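Long-range contact in Exo-beta-1,4-mannosidase (Rhizomucor miehei, PDB 4LYP), which probably hydrolyses terminal beta-1,4-linked mannose residues from the non-reducing ends of mannosides and can also carry out transglycosylation: residues 54-66 / 379-393. Sequence-based numbering, arbitrary orientation.
With GAI (guanidine), chain D.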
ATOM      1  N   PRO A  54      14.354  17.330  -6.760  1.00  9.10           N
ATOM      2  CA  PRO A  54      13.626  16.078  -7.157  1.00  9.53           C
ATOM      3  C   PRO A  54      13.536  15.137  -5.968  1.00  9.39           C
ATOM      4  O   PRO A  54      14.429  15.052  -5.139  1.00  9.15           O
ATOM      5  CB  PRO A  54      14.515  15.527  -8.282  1.00  9.87           C
ATOM      6  CG  PRO A  54      15.120  16.775  -8.922  1.00 12.75           C
ATOM      7  CD  PRO A  54      15.458  17.665  -7.682  1.00 10.77           C
ATOM      8  N   TYR A  55      12.441  14.342  -5.991  1.00  9.00           N
ATOM      9  CA  TYR A  55      12.209  13.367  -4.922  1.00  8.88           C
ATOM     10  C   TYR A  55      11.778  12.055  -5.566  1.00  8.16           C
ATOM     11  O   TYR A  55      10.744  11.986  -6.244  1.00  9.62           O
ATOM     12  CB  TYR A  55      11.145  13.931  -3.965  1.00  8.87           C
ATOM     13  CG  TYR A  55      10.851  13.072  -2.759  1.00  8.19           C
ATOM     14  CD1 TYR A  55      11.803  13.027  -1.716  1.00  8.91           C
ATOM     15  CD2 TYR A  55       9.680  12.376  -2.572  1.00  8.81           C
ATOM     16  CE1 TYR A  55      11.581  12.275  -0.564  1.00  8.65           C
ATOM     17  CE2 TYR A  55       9.409  11.662  -1.439  1.00  8.98           C
ATOM     18  CZ  TYR A  55      10.357  11.585  -0.461  1.00  7.95           C
ATOM     19  OH  TYR A  55      10.104  10.819   0.670  1.00  9.59           O
ATOM     20  N   LEU A  56      12.600  11.015  -5.435  1.00  7.80           N
ATOM     21  CA  LEU A  56      12.292   9.677  -5.923  1.00  7.54           C
ATOM     22  C   LEU A  56      11.920   8.781  -4.766  1.00  7.40           C
ATOM     23  O   LEU A  56      12.381   8.897  -3.634  1.00  8.61           O
ATOM     24  CB  LEU A  56      13.457   9.100  -6.726  1.00  8.34           C
ATOM     25  CG  LEU A  56      13.706   9.782  -8.098  1.00 11.06           C
ATOM     26  CD1 LEU A  56      14.955   9.216  -8.733  1.00 11.65           C
ATOM     27  CD2 LEU A  56      12.597   9.484  -9.080  1.00 16.98           C
ATOM     28  N   ILE A  57      11.044   7.837  -5.087  1.00  7.47           N
ATOM     29  CA  ILE A  57      10.401   6.968  -4.061  1.00  7.24           C
ATOM     30  C   ILE A  57      11.168   5.657  -3.863  1.00  6.19           C
ATOM     31  O   ILE A  57      11.068   4.721  -4.671  1.00  7.53           O
ATOM     32  CB  ILE A  57       8.915   6.688  -4.457  1.00  7.22           C
ATOM     33  CG1 ILE A  57       8.143   8.008  -4.711  1.00  8.84           C
ATOM     34  CG2 ILE A  57       8.265   5.813  -3.390  1.00  8.74           C
ATOM     35  CD1 ILE A  57       8.159   9.024  -3.537  1.00 10.16           C
ATOM     36  N   ARG A  58      11.941   5.652  -2.775  1.00  6.55           N
ATOM     37  CA  ARG A  58      12.679   4.469  -2.336  1.00  7.19           C
ATOM     38  C   ARG A  58      11.792   3.757  -1.329  1.00  6.23           C
ATOM     39  O   ARG A  58      11.962   3.915  -0.104  1.00  7.44           O
ATOM     40  CB  ARG A  58      14.012   4.909  -1.707  1.00  7.67           C
ATOM     41  CG  ARG A  58      14.994   5.481  -2.723  1.00  8.81           C
ATOM     42  CD  ARG A  58      16.228   6.052  -2.011  1.00 10.24           C
ATOM     43  NE  ARG A  58      15.988   7.361  -1.401  1.00  9.45           N
ATOM     44  CZ  ARG A  58      16.470   7.763  -0.208  1.00  9.57           C
ATOM     45  NH1 ARG A  58      17.010   6.918   0.656  1.00 12.72           N
ATOM     46  NH2 ARG A  58      16.382   9.062   0.100  1.00 11.04           N
ATOM     47  N   GLY A  59      10.744   3.077  -1.816  1.00  6.66           N
ATOM     48  CA  GLY A  59       9.624   2.795  -0.962  1.00  7.30           C
ATOM     49  C   GLY A  59       9.477   1.355  -0.541  1.00  6.27           C
ATOM     50  O   GLY A  59      10.011   0.396  -1.124  1.00  6.86           O
ATOM     51  N   ALA A  60       8.640   1.226   0.501  1.00  6.52           N
ATOM     52  CA  ALA A  60       8.150  -0.115   0.941  1.00  6.44           C
ATOM     53  C   ALA A  60       6.677  -0.010   1.312  1.00  5.58           C
ATOM     54  O   ALA A  60       6.199   1.105   1.645  1.00  6.62           O
ATOM     55  CB  ALA A  60       8.910  -0.615   2.176  1.00  7.37           C
ATOM     56  N   ASN A  61       5.981  -1.127   1.358  1.00  5.95           N
ATOM     57  CA  ASN A  61       4.661  -1.199   2.004  1.00  5.70           C
ATOM     58  C   ASN A  61       4.845  -1.713   3.436  1.00  5.52           C
ATOM     59  O   ASN A  61       5.585  -2.668   3.701  1.00  6.55           O
ATOM     60  CB  ASN A  61       3.751  -2.169   1.262  1.00  6.15           C
ATOM     61  CG  ASN A  61       3.195  -1.530   0.003  1.00  5.63           C
ATOM     62  OD1 ASN A  61       2.153  -0.843   0.059  1.00  6.38           O
ATOM     63  ND2 ASN A  61       3.866  -1.716  -1.131  1.00  5.69           N
ATOM     64  N   TYR A  62       4.139  -1.050   4.354  1.00  6.35           N
ATOM     65  CA  TYR A  62       4.181  -1.370   5.795  1.00  5.97           C
ATOM     66  C   TYR A  62       2.804  -1.068   6.370  1.00  6.08           C
ATOM     67  O   TYR A  62       2.635  -0.261   7.302  1.00  6.87           O
ATOM     68  CB  TYR A  62       5.289  -0.542   6.451  1.00  6.80           C
ATOM     69  CG  TYR A  62       5.679  -0.984   7.867  1.00  6.25           C
ATOM     70  CD1 TYR A  62       6.216  -2.272   8.071  1.00  7.54           C
ATOM     71  CD2 TYR A  62       5.598  -0.111   8.947  1.00  6.94           C
ATOM     72  CE1 TYR A  62       6.605  -2.708   9.344  1.00  7.90           C
ATOM     73  CE2 TYR A  62       6.033  -0.520  10.188  1.00  7.06           C
ATOM     74  CZ  TYR A  62       6.505  -1.798  10.381  1.00  7.27           C
ATOM     75  OH  TYR A  62       6.880  -2.155  11.671  1.00  7.98           O
ATOM     76  N   TRP A  63       1.795  -1.730   5.822  1.00  6.03           N
ATOM     77  CA  TRP A  63       0.397  -1.540   6.194  1.00  6.14           C
ATOM     78  C   TRP A  63       0.113  -1.982   7.620  1.00  5.78           C
ATOM     79  O   TRP A  63      -0.897  -1.563   8.211  1.00  6.55           O
ATOM     80  CB  TRP A  63      -0.512  -2.277   5.212  1.00  6.11           C
ATOM     81  CG  TRP A  63      -0.200  -3.756   5.196  1.00  6.14           C
ATOM     82  CD1 TRP A  63       0.747  -4.426   4.409  1.00  6.85           C
ATOM     83  CD2 TRP A  63      -0.686  -4.737   6.129  1.00  5.84           C
ATOM     84  NE1 TRP A  63       0.879  -5.718   4.831  1.00  6.78           N
ATOM     85  CE2 TRP A  63       0.030  -5.952   5.872  1.00  6.33           C
ATOM     86  CE3 TRP A  63      -1.658  -4.693   7.144  1.00  6.91           C
ATOM     87  CZ2 TRP A  63      -0.179  -7.089   6.633  1.00  7.11           C
ATOM     88  CZ3 TRP A  63      -1.911  -5.854   7.860  1.00  7.58           C
ATOM     89  CH2 TRP A  63      -1.154  -7.017   7.651  1.00  7.39           C
ATOM     90  N   GLN A  64       0.981  -2.819   8.227  1.00  6.50           N
ATOM     91  CA  GLN A  64       0.810  -3.277   9.600  1.00  6.07           C
ATOM     92  C   GLN A  64       1.372  -2.334  10.602  1.00  6.17           C
ATOM     93  O   GLN A  64       1.312  -2.571  11.801  1.00  7.12           O
ATOM     94  CB  GLN A  64       1.423  -4.696   9.761  1.00  6.84           C
ATOM     95  CG  GLN A  64       2.966  -4.761   9.731  1.00  8.24           C
ATOM     96  CD  GLN A  64       3.618  -4.827   8.375  1.00  6.35           C
ATOM     97  OE1 GLN A  64       3.134  -4.252   7.366  1.00  7.66           O
ATOM     98  NE2 GLN A  64       4.738  -5.525   8.304  1.00  7.19           N
ATOM     99  N   GLY A  65       1.913  -1.162  10.136  1.00  7.39           N
ATOM    100  CA  GLY A  65       2.611  -0.251  11.044  1.00  7.18           C
ATOM    101  C   GLY A  65       1.708   0.258  12.143  1.00  6.73           C
ATOM    102  O   GLY A  65       2.118   0.373  13.312  1.00  7.05           O
ATOM    103  N   MET A  66       0.460   0.706  11.818  1.00  6.70           N
ATOM    104  CA  MET A  66      -0.417   1.266  12.834  1.00  6.56           C
ATOM    105  C   MET A  66      -0.655   0.245  13.938  1.00  6.72           C
ATOM    106  O   MET A  66      -0.571   0.550  15.142  1.00  7.32           O
ATOM    107  CB  MET A  66      -1.701   1.711  12.164  1.00  6.60           C
ATOM    108  CG  MET A  66      -2.875   1.935  13.143  1.00  7.39           C
ATOM    109  SD  MET A  66      -4.342   2.637  12.347  1.00  7.97           S
ATOM    110  CE  MET A  66      -4.816   1.261  11.304  1.00  9.13           C
ATOM    111  N   ALA A 379      13.628   6.090 -14.362  1.00 10.56           N
ATOM    112  CA  ALA A 379      13.706   7.272 -13.510  1.00 10.40           C
ATOM    113  C   ALA A 379      14.765   8.251 -13.990  1.00 10.31           C
ATOM    114  O   ALA A 379      14.632   9.443 -13.828  1.00 11.36           O
ATOM    115  CB  ALA A 379      14.050   6.815 -12.091  1.00  9.65           C
ATOM    116  N   SER A 380      15.812   7.730 -14.605  1.00  9.47           N
ATOM    117  CA  SER A 380      16.913   8.527 -15.166  1.00 11.61           C
ATOM    118  C   SER A 380      16.448   9.420 -16.258  1.00 11.56           C
ATOM    119  O   SER A 380      17.069  10.464 -16.450  1.00 16.27           O
ATOM    120  CB  SER A 380      18.067   7.631 -15.648  1.00 11.13           C
ATOM    121  OG  SER A 380      18.631   6.884 -14.532  1.00 11.23           O
ATOM    122  N   ASN A 381      15.408   9.017 -16.987  1.00 13.02           N
ATOM    123  CA  ASN A 381      14.820   9.880 -18.003  0.50 16.71           C
ATOM    124  C   ASN A 381      13.553  10.569 -17.480  1.00 13.69           C
ATOM    125  O   ASN A 381      12.780  11.171 -18.250  1.00 17.11           O
ATOM    126  CB  ASN A 381      14.514   9.046 -19.270  0.50 30.47           C
ATOM    127  CG  ASN A 381      14.482   9.880 -20.548  0.50 34.39           C
ATOM    128  OD1 ASN A 381      15.080  10.955 -20.621  0.50 40.92           O
ATOM    129  ND2 ASN A 381      13.781   9.384 -21.559  0.50 32.53           N
ATOM    130  N   ARG A 382      13.300  10.514 -16.186  1.00 12.09           N
ATOM    131  CA  ARG A 382      12.134  11.185 -15.604  1.00 11.55           C
ATOM    132  C   ARG A 382      10.797  10.613 -16.175  1.00 11.08           C
ATOM    133  O   ARG A 382       9.821  11.337 -16.312  1.00 13.98           O
ATOM    134  CB  ARG A 382      12.210  12.731 -15.576  1.00 13.76           C
ATOM    135  CG  ARG A 382      13.424  13.244 -14.804  1.00 15.81           C
ATOM    136  CD  ARG A 382      13.460  14.762 -14.807  1.00 16.98           C
ATOM    137  NE  ARG A 382      12.371  15.307 -13.915  1.00 16.83           N
ATOM    138  CZ  ARG A 382      11.544  16.315 -14.226  1.00 16.22           C
ATOM    139  NH1 ARG A 382      11.503  16.863 -15.465  1.00 20.17           N
ATOM    140  NH2 ARG A 382      10.697  16.773 -13.278  1.00 15.99           N
ATOM    141  N   SER A 383      10.744   9.286 -16.297  1.00 11.33           N
ATOM    142  CA  SER A 383       9.541   8.593 -16.767  0.70 13.45           C
ATOM    143  C   SER A 383       8.937   7.704 -15.680  1.00 11.22           C
ATOM    144  O   SER A 383       7.971   7.029 -15.945  1.00 14.82           O
ATOM    145  CB  SER A 383       9.872   7.744 -18.004  0.70 19.65           C
ATOM    146  OG  SER A 383      10.329   8.643 -19.000  0.70 22.82           O
ATOM    147  N   PHE A 384       9.546   7.621 -14.506  1.00 10.36           N
ATOM    148  CA  PHE A 384       9.066   6.773 -13.408  1.00  8.67           C
ATOM    149  C   PHE A 384       9.637   7.373 -12.162  1.00  9.39           C
ATOM    150  O   PHE A 384      10.753   7.868 -12.170  1.00 11.19           O
ATOM    151  CB  PHE A 384       9.561   5.297 -13.570  1.00 11.01           C
ATOM    152  CG  PHE A 384       8.468   4.263 -13.358  1.00  9.65           C
ATOM    153  CD1 PHE A 384       8.225   3.823 -12.060  1.00 11.39           C
ATOM    154  CD2 PHE A 384       7.671   3.831 -14.380  1.00 11.11           C
ATOM    155  CE1 PHE A 384       7.258   2.901 -11.822  1.00 13.55           C
ATOM    156  CE2 PHE A 384       6.654   2.925 -14.164  1.00 13.45           C
ATOM    157  CZ  PHE A 384       6.441   2.477 -12.861  1.00 13.06           C
ATOM    158  N   SER A 385       8.889   7.297 -11.071  1.00  8.14           N
ATOM    159  CA  SER A 385       9.320   7.967  -9.860  1.00  8.14           C
ATOM    160  C   SER A 385       9.791   7.046  -8.735  1.00  7.88           C
ATOM    161  O   SER A 385      10.339   7.537  -7.790  1.00 11.96           O
ATOM    162  CB  SER A 385       8.270   8.930  -9.329  1.00  9.92           C
ATOM    163  OG  SER A 385       8.196  10.106 -10.110  1.00 11.91           O
ATOM    164  N   GLY A 386       9.607   5.746  -8.872  1.00  8.21           N
ATOM    165  CA  GLY A 386      10.086   4.758  -7.887  1.00  8.33           C
ATOM    166  C   GLY A 386       8.998   3.730  -7.634  1.00  7.21           C
ATOM    167  O   GLY A 386       8.154   3.442  -8.473  1.00  7.58           O
ATOM    168  N   SER A 387       9.108   3.077  -6.455  1.00  7.65           N
ATOM    169  CA  SER A 387       8.322   1.886  -6.197  1.00  6.38           C
ATOM    170  C   SER A 387       8.221   1.633  -4.691  1.00  6.62           C
ATOM    171  O   SER A 387       9.040   2.142  -3.884  1.00  7.10           O
ATOM    172  CB  SER A 387       8.948   0.647  -6.880  1.00  7.43           C
ATOM    173  OG  SER A 387      10.285   0.447  -6.428  1.00  7.72           O
ATOM    174  N   ASN A 388       7.248   0.788  -4.336  1.00  6.39           N
ATOM    175  CA  ASN A 388       7.100   0.313  -2.952  1.00  5.66           C
ATOM    176  C   ASN A 388       6.909  -1.187  -3.047  1.00  6.05           C
ATOM    177  O   ASN A 388       5.824  -1.673  -3.450  1.00  6.66           O
ATOM    178  CB  ASN A 388       5.904   0.918  -2.206  1.00  6.25           C
ATOM    179  CG  ASN A 388       5.915   2.407  -2.172  1.00  5.71           C
ATOM    180  OD1 ASN A 388       5.710   3.072  -3.187  1.00  7.13           O
ATOM    181  ND2 ASN A 388       6.139   2.978  -0.969  1.00  6.62           N
ATOM    182  N   PHE A 389       7.933  -2.008  -2.726  1.00  6.12           N
ATOM    183  CA  PHE A 389       7.735  -3.456  -2.739  1.00  5.82           C
ATOM    184  C   PHE A 389       6.694  -3.837  -1.679  1.00  5.54           C
ATOM    185  O   PHE A 389       6.525  -3.164  -0.651  1.00  6.04           O
ATOM    186  CB  PHE A 389       9.058  -4.203  -2.529  1.00  7.09           C
ATOM    187  CG  PHE A 389       9.668  -4.008  -1.175  1.00  6.03           C
ATOM    188  CD1 PHE A 389       9.367  -4.896  -0.133  1.00  7.24           C
ATOM    189  CD2 PHE A 389      10.555  -2.991  -0.892  1.00  7.26           C
ATOM    190  CE1 PHE A 389       9.873  -4.727   1.165  1.00  7.48           C
ATOM    191  CE2 PHE A 389      11.088  -2.803   0.366  1.00  7.70           C
ATOM    192  CZ  PHE A 389      10.775  -3.690   1.379  1.00  7.73           C
ATOM    193  N   TRP A 390       5.962  -4.923  -2.002  1.00  5.91           N
ATOM    194  CA  TRP A 390       4.925  -5.452  -1.089  1.00  6.05           C
ATOM    195  C   TRP A 390       5.410  -6.820  -0.615  1.00  5.16           C
ATOM    196  O   TRP A 390       5.463  -7.739  -1.401  1.00  6.44           O
ATOM    197  CB  TRP A 390       3.613  -5.585  -1.827  1.00  6.50           C
ATOM    198  CG  TRP A 390       2.564  -6.167  -0.915  1.00  6.38           C
ATOM    199  CD1 TRP A 390       2.444  -7.494  -0.467  1.00  5.96           C
ATOM    200  CD2 TRP A 390       1.549  -5.418  -0.219  1.00  5.51           C
ATOM    201  NE1 TRP A 390       1.428  -7.589   0.438  1.00  6.43           N
ATOM    202  CE2 TRP A 390       0.861  -6.338   0.651  1.00  5.85           C
ATOM    203  CE3 TRP A 390       1.144  -4.056  -0.226  1.00  6.35           C
ATOM    204  CZ2 TRP A 390      -0.233  -5.946   1.452  1.00  7.35           C
ATOM    205  CZ3 TRP A 390       0.084  -3.666   0.598  1.00  6.75           C
ATOM    206  CH2 TRP A 390      -0.599  -4.612   1.423  1.00  7.45           C
ATOM    207  N   ALA A 391       5.825  -6.909   0.677  1.00  6.58           N
ATOM    208  CA  ALA A 391       5.759  -5.877   1.710  1.00  6.11           C
ATOM    209  C   ALA A 391       6.845  -6.267   2.743  1.00  6.00           C
ATOM    210  O   ALA A 391       7.297  -7.400   2.781  1.00  7.03           O
ATOM    211  CB  ALA A 391       4.400  -5.776   2.385  1.00  7.57           C
ATOM    212  N   TYR A 392       7.205  -5.321   3.593  1.00  6.50           N
ATOM    213  CA  TYR A 392       8.259  -5.602   4.564  1.00  6.90           C
ATOM    214  C   TYR A 392       7.698  -6.375   5.750  1.00  6.87           C
ATOM    215  O   TYR A 392       6.784  -5.929   6.405  1.00  9.35           O
ATOM    216  CB  TYR A 392       8.941  -4.316   5.034  1.00  7.83           C
ATOM    217  CG  TYR A 392      10.204  -4.610   5.832  1.00  7.32           C
ATOM    218  CD1 TYR A 392      11.236  -5.366   5.265  1.00  8.28           C
ATOM    219  CD2 TYR A 392      10.360  -4.163   7.137  1.00  7.67           C
ATOM    220  CE1 TYR A 392      12.373  -5.627   5.972  1.00  8.08           C
ATOM    221  CE2 TYR A 392      11.541  -4.417   7.852  1.00  7.96           C
ATOM    222  CZ  TYR A 392      12.536  -5.175   7.237  1.00  7.73           C
ATOM    223  OH  TYR A 392      13.690  -5.498   7.921  1.00  9.50           O
ATOM    224  N   GLY A 393       8.250  -7.553   5.997  1.00  7.04           N
ATOM    225  CA  GLY A 393       7.871  -8.381   7.154  1.00  7.54           C
ATOM    226  C   GLY A 393       8.694  -8.144   8.367  1.00  8.24           C
ATOM    227  O   GLY A 393       8.252  -8.398   9.488  1.00  7.88           O
TER
HETATM  228  C   GAI D 502      12.098  13.201 -10.811  1.00 21.04           C
HETATM  229  N1  GAI D 502      12.716  14.470 -11.173  1.00 20.27           N
HETATM  230  N2  GAI D 502      11.127  12.322 -11.397  1.00 16.58           N
HETATM  231  N3  GAI D 502      12.386  12.736  -9.648  1.00 34.94           N
HETATM  232  O   HOH W   1      10.016  11.875  -8.935  1.00  9.77           O
HETATM  233  O   HOH W   2      10.581  -0.517  -3.847  1.00  7.59           O
HETATM  234  O   HOH W   3       6.287  -6.637  10.558  1.00  8.48           O
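N61 grips F389 O twice. Its backbone N donates over 2.9 Å, nearly in line with the C=O bond, whereas ND2 reaches the same oxygen over 3.1 Å from above the carbonyl plane, 68° out of it. Followed outward, the N61 side chain lies across W390: CB packs on CE3, CG approaches CE3 to 3.3 Å, and OD1 rests between CE3 and CZ3, with amide and ring planes 50° apart. Setting CG beside the backbone N (chi1 -78°) brings the amide against the CE3-CZ3 side of the indole. Farther along, the five-membered ring of W63 and six-membered ring of W390 are near parallel but barely overlap; W63 NE1 bonds G411 O. Q64 NE2 donates to Y392 O over 2.8 Å. Upstream, I57 N to S385 O and S387 N to I57 O give the ladder of parallel strands, and N388 ND2, besides its partner N95, reaches A60 O over 3.2 Å. These bonds join the first and last strands of the TIM barrel, closing it. The cis peptide after W390 matches a known active-site feature of glycoside hydrolase family 5; separately, bound Tris lies close to W390. N61 ND2, donating to both F389 O and E336 O, would help hold the backbone just before W390.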